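Local coordinates for protein L544 (Acanthamoeba polyphaga mimivirus, PDB 4AMQ) that probably acts as a nucleotidyl transferase and binds manganese ions in its nucleotidyltransferase domain, at residues A[46-50]-A[51-55]. Sequence-based numbering, arbitrary orientation.
Sequences PDRDK and YQIKG
Tyr51 opens the strand 51-54 and lies under the guanidinium of Arg48, three residues earlier, in a cation-pi stack: the two planes are 10° apart and the centres 4.2 Å. The match is off-centre, with Arg48 NH1 over the rim of the ring, 3.4 Å from Tyr51 CE1. Arg48 reaches this place by a bend at chi2 (61°), which carries its chain back across the phenol end and sets CD 3.0 Å from Tyr51 OH. Tyr51 CG sits between its own backbone N and carbonyl carbon (chi1 81°), turning the ring back beside the preceding turn, where Pro46 O lies near the ring plane at its edge, 3.7 Å from Tyr51 CE2. Lys50 N bonds to Asp47 O at 2.8 Å, and Tyr51 N makes a weak, 3.5 Å bond to Arg48 O, ending the 3-10 turn 48-50 as the strand begins. Farther on, Ile53 sends CD1 to within 4.5 Å of Arg48 NH2, a loose apolar neighbour for the stack. Leu39 of helix 28-42 and Ile69 of strand 66-72 also touch Tyr51, so the buried ring joins helix and sheet at the start of an outermost strand of the nucleotidyltransferase sheet; Lys35 of the same helix packs on both Arg48 and Tyr51. Flat contact with the electron-rich phenol would favour a charged guanidinium and help to hold the exposed Arg48 side chain against the buried ring.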
ATOM      1  N   PRO A  46      -9.251  -6.170  20.425  1.00 34.48           N
ATOM      2  CA  PRO A  46      -8.262  -7.247  20.286  1.00 36.68           C
ATOM      3  C   PRO A  46      -8.859  -8.651  20.201  1.00 41.49           C
ATOM      4  O   PRO A  46      -8.201  -9.555  19.681  1.00 38.29           O
ATOM      5  CB  PRO A  46      -7.428  -7.123  21.569  1.00 40.15           C
ATOM      6  CG  PRO A  46      -7.738  -5.761  22.114  1.00 43.09           C
ATOM      7  CD  PRO A  46      -9.153  -5.506  21.734  1.00 33.88           C
ATOM      8  N   ASP A  47     -10.076  -8.832  20.707  1.00 43.68           N
ATOM      9  CA  ASP A  47     -10.704 -10.151  20.740  1.00 43.57           C
ATOM     10  C   ASP A  47     -10.633 -10.848  19.383  1.00 43.26           C
ATOM     11  O   ASP A  47     -11.049 -10.292  18.367  1.00 43.70           O
ATOM     12  CB  ASP A  47     -12.158 -10.045  21.207  1.00 45.96           C
ATOM     13  CG  ASP A  47     -12.291  -9.348  22.551  1.00 53.24           C
ATOM     14  OD1 ASP A  47     -11.281  -9.265  23.284  1.00 54.27           O
ATOM     15  OD2 ASP A  47     -13.407  -8.886  22.878  1.00 53.80           O
ATOM     16  N   ARG A  48     -10.109 -12.070  19.378  1.00 42.19           N
ATOM     17  CA  ARG A  48      -9.900 -12.825  18.144  1.00 41.82           C
ATOM     18  C   ARG A  48     -11.167 -12.963  17.300  1.00 48.04           C
ATOM     19  O   ARG A  48     -11.109 -12.962  16.071  1.00 44.54           O
ATOM     20  CB  ARG A  48      -9.333 -14.209  18.459  1.00 44.11           C
ATOM     21  CG  ARG A  48      -8.898 -14.986  17.228  1.00 48.21           C
ATOM     22  CD  ARG A  48      -7.803 -14.235  16.494  1.00 50.49           C
ATOM     23  NE  ARG A  48      -7.443 -14.863  15.226  1.00 51.13           N
ATOM     24  CZ  ARG A  48      -8.084 -14.649  14.082  1.00 54.94           C
ATOM     25  NH1 ARG A  48      -9.129 -13.827  14.046  1.00 44.51           N
ATOM     26  NH2 ARG A  48      -7.688 -15.261  12.975  1.00 59.10           N
ATOM     27  N   ASP A  49     -12.311 -13.090  17.962  1.00 48.20           N
ATOM     28  CA  ASP A  49     -13.578 -13.264  17.260  1.00 48.85           C
ATOM     29  C   ASP A  49     -14.076 -11.966  16.625  1.00 46.59           C
ATOM     30  O   ASP A  49     -15.033 -11.977  15.853  1.00 53.41           O
ATOM     31  CB  ASP A  49     -14.635 -13.845  18.204  1.00 56.75           C
ATOM     32  CG  ASP A  49     -14.459 -13.374  19.637  1.00 62.97           C
ATOM     33  OD1 ASP A  49     -14.171 -12.175  19.842  1.00 59.81           O
ATOM     34  OD2 ASP A  49     -14.598 -14.206  20.560  1.00 65.91           O
ATOM     35  N   LYS A  50     -13.418 -10.854  16.943  1.00 45.33           N
ATOM     36  CA  LYS A  50     -13.825  -9.548  16.427  1.00 41.60           C
ATOM     37  C   LYS A  50     -12.927  -9.009  15.305  1.00 44.64           C
ATOM     38  O   LYS A  50     -13.092  -7.867  14.871  1.00 40.99           O
ATOM     39  CB  LYS A  50     -13.901  -8.522  17.561  1.00 45.56           C
ATOM     40  CG  LYS A  50     -14.970  -8.811  18.602  1.00 47.35           C
ATOM     41  CD  LYS A  50     -16.359  -8.786  17.990  1.00 51.02           C
ATOM     42  CE  LYS A  50     -17.429  -9.006  19.048  1.00 60.23           C
ATOM     43  NZ  LYS A  50     -17.231 -10.295  19.769  1.00 57.31           N
ATOM     44  N   TYR A  51     -11.975  -9.818  14.843  1.00 40.37           N
ATOM     45  CA  TYR A  51     -11.135  -9.410  13.719  1.00 40.83           C
ATOM     46  C   TYR A  51     -10.862 -10.547  12.746  1.00 37.72           C
ATOM     47  O   TYR A  51     -10.796 -11.713  13.139  1.00 39.05           O
ATOM     48  CB  TYR A  51      -9.825  -8.758  14.195  1.00 38.36           C
ATOM     49  CG  TYR A  51      -8.719  -9.710  14.608  1.00 37.64           C
ATOM     50  CD1 TYR A  51      -7.955 -10.378  13.657  1.00 37.80           C
ATOM     51  CD2 TYR A  51      -8.410  -9.911  15.950  1.00 38.49           C
ATOM     52  CE1 TYR A  51      -6.931 -11.238  14.031  1.00 39.01           C
ATOM     53  CE2 TYR A  51      -7.386 -10.765  16.332  1.00 39.18           C
ATOM     54  CZ  TYR A  51      -6.650 -11.424  15.368  1.00 39.32           C
ATOM     55  OH  TYR A  51      -5.633 -12.275  15.743  1.00 41.17           O
ATOM     56  N   GLN A  52     -10.720 -10.198  11.469  1.00 34.64           N
ATOM     57  CA  GLN A  52     -10.420 -11.183  10.441  1.00 38.55           C
ATOM     58  C   GLN A  52      -9.225 -10.757   9.597  1.00 41.03           C
ATOM     59  O   GLN A  52      -9.152  -9.615   9.134  1.00 35.38           O
ATOM     60  CB  GLN A  52     -11.632 -11.409   9.537  1.00 45.91           C
ATOM     61  CG  GLN A  52     -11.521 -12.658   8.669  1.00 56.09           C
ATOM     62  CD  GLN A  52     -12.485 -13.757   9.091  1.00 65.42           C
ATOM     63  OE1 GLN A  52     -13.700 -13.554   9.117  1.00 71.15           O
ATOM     64  NE2 GLN A  52     -11.948 -14.928   9.418  1.00 65.22           N
ATOM     65  N   ILE A  53      -8.287 -11.678   9.408  1.00 40.43           N
ATOM     66  CA  ILE A  53      -7.134 -11.432   8.556  1.00 41.05           C
ATOM     67  C   ILE A  53      -7.515 -11.624   7.091  1.00 42.89           C
ATOM     68  O   ILE A  53      -8.096 -12.645   6.720  1.00 46.79           O
ATOM     69  CB  ILE A  53      -5.978 -12.371   8.920  1.00 40.88           C
ATOM     70  CG1 ILE A  53      -5.587 -12.167  10.388  1.00 42.19           C
ATOM     71  CG2 ILE A  53      -4.788 -12.149   7.990  1.00 37.24           C
ATOM     72  CD1 ILE A  53      -4.451 -13.043  10.853  1.00 47.54           C
ATOM     73  N   LYS A  54      -7.191 -10.637   6.261  1.00 36.74           N
ATOM     74  CA  LYS A  54      -7.521 -10.694   4.844  1.00 39.49           C
ATOM     75  C   LYS A  54      -6.263 -10.700   3.984  1.00 42.73           C
ATOM     76  O   LYS A  54      -5.147 -10.616   4.498  1.00 37.07           O
ATOM     77  CB  LYS A  54      -8.398  -9.502   4.455  1.00 41.72           C
ATOM     78  CG  LYS A  54      -9.680  -9.372   5.265  1.00 45.92           C
ATOM     79  CD  LYS A  54     -10.626 -10.539   5.019  1.00 45.11           C
ATOM     80  CE  LYS A  54     -11.910 -10.385   5.824  1.00 48.19           C
ATOM     81  NZ  LYS A  54     -12.789 -11.587   5.730  1.00 51.36           N
ATOM     82  N   GLY A  55      -6.456 -10.817   2.673  1.00 38.23           N
ATOM     83  CA  GLY A  55      -5.385 -10.622   1.714  1.00 39.65           C
ATOM     84  C   GLY A  55      -4.261 -11.636   1.753  1.00 37.10           C
ATOM     85  O   GLY A  55      -4.471 -12.807   2.058  1.00 33.39           O
TER